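Local structure of MTH396 protein (Methanothermobacter thermautotrophicus, 1NXH) at residues 91-94 / 95-98. The protein is of unknown function and belongs to the DUF1959 (EhaM) family, forming an all-helical homodimer with disulfide bonds between its chains. Sequence-based numbering, arbitrary orientation.
Sequences DAEA and LKDE
Two successive turns of the helix 89-104 meet here, joined by an i to i+3 salt bridge between Glu93 and Lys96 and by four i to i+4 backbone hydrogen bonds. The bridge is weak: Lys96 NZ lies 3.4 Å from Glu93 OE2, and the two side chains approach at a slant. Lys96 starts with CG beside the backbone N (chi1 -73°) and anti to the carbonyl carbon, which lays the chain back along the preceding turn; CD then passes 3.3 Å from Ala92 O, and bends at chi2 and chi3 bring the ammonium to the carboxylate. Glu93, bent at chi2, folds its acid round to meet it. The stronger partner of Glu93 OE2 is Arg68 of helix 63-74, which also takes Asp97 OD1, so one guanidinium probably offsets two neighbouring acids. Cutting Lys96 back to an alanine is likely to cost Glu93 its lysine partner within the helix and to uncover Ala92 O where CG and CD now lie. On the buried side of the helix, Ala92 packs on Val81 and Leu95 on Arg119, seating this helix against helices 77-83 and 109-124. The backbone bonds run from Leu95 N to Asp91 O, at 2.9 Å, through to Glu98 N, which reaches Ala94 O at 3.1 Å.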
ATOM      1  N   ASP A  91      -8.480 -15.044   8.906  1.00 29.07           N
ATOM      2  CA  ASP A  91      -9.102 -14.775   7.612  1.00 29.07           C
ATOM      3  C   ASP A  91      -8.144 -13.934   6.766  1.00 29.07           C
ATOM      4  O   ASP A  91      -7.779 -14.309   5.638  1.00 29.07           O
ATOM      5  CB  ASP A  91     -10.412 -13.994   7.785  1.00 83.58           C
ATOM      6  CG  ASP A  91     -11.574 -14.865   8.224  1.00 83.58           C
ATOM      7  OD1 ASP A  91     -12.623 -14.291   8.593  1.00 83.58           O
ATOM      8  OD2 ASP A  91     -11.447 -16.111   8.193  1.00 83.58           O
ATOM      9  N   ALA A  92      -7.737 -12.800   7.333  1.00 34.57           N
ATOM     10  CA  ALA A  92      -6.858 -11.862   6.652  1.00 34.57           C
ATOM     11  C   ALA A  92      -5.624 -12.497   6.043  1.00 34.57           C
ATOM     12  O   ALA A  92      -5.353 -12.336   4.850  1.00 34.57           O
ATOM     13  CB  ALA A  92      -6.446 -10.753   7.613  1.00  4.83           C
ATOM     14  N   GLU A  93      -4.880 -13.223   6.866  1.00 28.40           N
ATOM     15  CA  GLU A  93      -3.653 -13.849   6.407  1.00 28.40           C
ATOM     16  C   GLU A  93      -3.942 -14.802   5.261  1.00 28.40           C
ATOM     17  O   GLU A  93      -3.289 -14.753   4.209  1.00 28.40           O
ATOM     18  CB  GLU A  93      -2.978 -14.588   7.555  1.00 84.55           C
ATOM     19  CG  GLU A  93      -1.458 -14.516   7.504  1.00 84.55           C
ATOM     20  CD  GLU A  93      -0.929 -13.114   7.787  1.00 84.55           C
ATOM     21  OE1 GLU A  93      -1.303 -12.538   8.832  1.00 84.55           O
ATOM     22  OE2 GLU A  93      -0.133 -12.592   6.975  1.00 84.55           O
ATOM     23  N   ALA A  94      -4.934 -15.661   5.464  1.00 42.09           N
ATOM     24  CA  ALA A  94      -5.337 -16.624   4.446  1.00 42.09           C
ATOM     25  C   ALA A  94      -5.559 -15.914   3.128  1.00 42.09           C
ATOM     26  O   ALA A  94      -4.969 -16.284   2.116  1.00 42.09           O
ATOM     27  CB  ALA A  94      -6.612 -17.314   4.865  1.00 41.76           C
ATOM     28  N   LEU A  95      -6.411 -14.891   3.161  1.00 26.96           N
ATOM     29  CA  LEU A  95      -6.742 -14.103   1.980  1.00 26.96           C
ATOM     30  C   LEU A  95      -5.514 -13.526   1.290  1.00 26.96           C
ATOM     31  O   LEU A  95      -5.392 -13.563   0.051  1.00 26.96           O
ATOM     32  CB  LEU A  95      -7.674 -12.955   2.354  1.00 17.71           C
ATOM     33  CG  LEU A  95      -8.098 -12.090   1.157  1.00 17.71           C
ATOM     34  CD1 LEU A  95      -8.851 -12.951   0.125  1.00 17.71           C
ATOM     35  CD2 LEU A  95      -8.973 -10.936   1.643  1.00 17.71           C
ATOM     36  N   LYS A  96      -4.606 -12.979   2.090  1.00 38.74           N
ATOM     37  CA  LYS A  96      -3.398 -12.400   1.528  1.00 38.74           C
ATOM     38  C   LYS A  96      -2.568 -13.502   0.882  1.00 38.74           C
ATOM     39  O   LYS A  96      -1.925 -13.283  -0.149  1.00 38.74           O
ATOM     40  CB  LYS A  96      -2.613 -11.674   2.624  1.00 38.56           C
ATOM     41  CG  LYS A  96      -3.269 -10.353   3.045  1.00 38.56           C
ATOM     42  CD  LYS A  96      -3.043 -10.019   4.519  1.00 38.56           C
ATOM     43  CE  LYS A  96      -1.585  -9.650   4.813  1.00 38.56           C
ATOM     44  NZ  LYS A  96      -1.340  -9.462   6.279  1.00 38.56           N
ATOM     45  N   ASP A  97      -2.612 -14.696   1.470  1.00 25.52           N
ATOM     46  CA  ASP A  97      -1.859 -15.819   0.937  1.00 25.52           C
ATOM     47  C   ASP A  97      -2.285 -16.154  -0.480  1.00 25.52           C
ATOM     48  O   ASP A  97      -1.489 -16.072  -1.427  1.00 25.52           O
ATOM     49  CB  ASP A  97      -2.039 -17.055   1.812  1.00 54.29           C
ATOM     50  CG  ASP A  97      -1.336 -16.927   3.139  1.00 54.29           C
ATOM     51  OD1 ASP A  97      -0.291 -16.248   3.182  1.00 54.29           O
ATOM     52  OD2 ASP A  97      -1.812 -17.515   4.133  1.00 54.29           O
ATOM     53  N   GLU A  98      -3.549 -16.539  -0.615  1.00 30.21           N
ATOM     54  CA  GLU A  98      -4.109 -16.907  -1.905  1.00 30.21           C
ATOM     55  C   GLU A  98      -3.975 -15.854  -2.984  1.00 30.21           C
ATOM     56  O   GLU A  98      -3.686 -16.205  -4.128  1.00 30.21           O
ATOM     57  CB  GLU A  98      -5.571 -17.289  -1.754  1.00 80.09           C
ATOM     58  CG  GLU A  98      -6.287 -16.546  -0.679  1.00 80.09           C
ATOM     59  CD  GLU A  98      -7.648 -17.126  -0.456  1.00 80.09           C
ATOM     60  OE1 GLU A  98      -7.757 -18.371  -0.503  1.00 80.09           O
ATOM     61  OE2 GLU A  98      -8.606 -16.354  -0.235  1.00 80.09           O
TER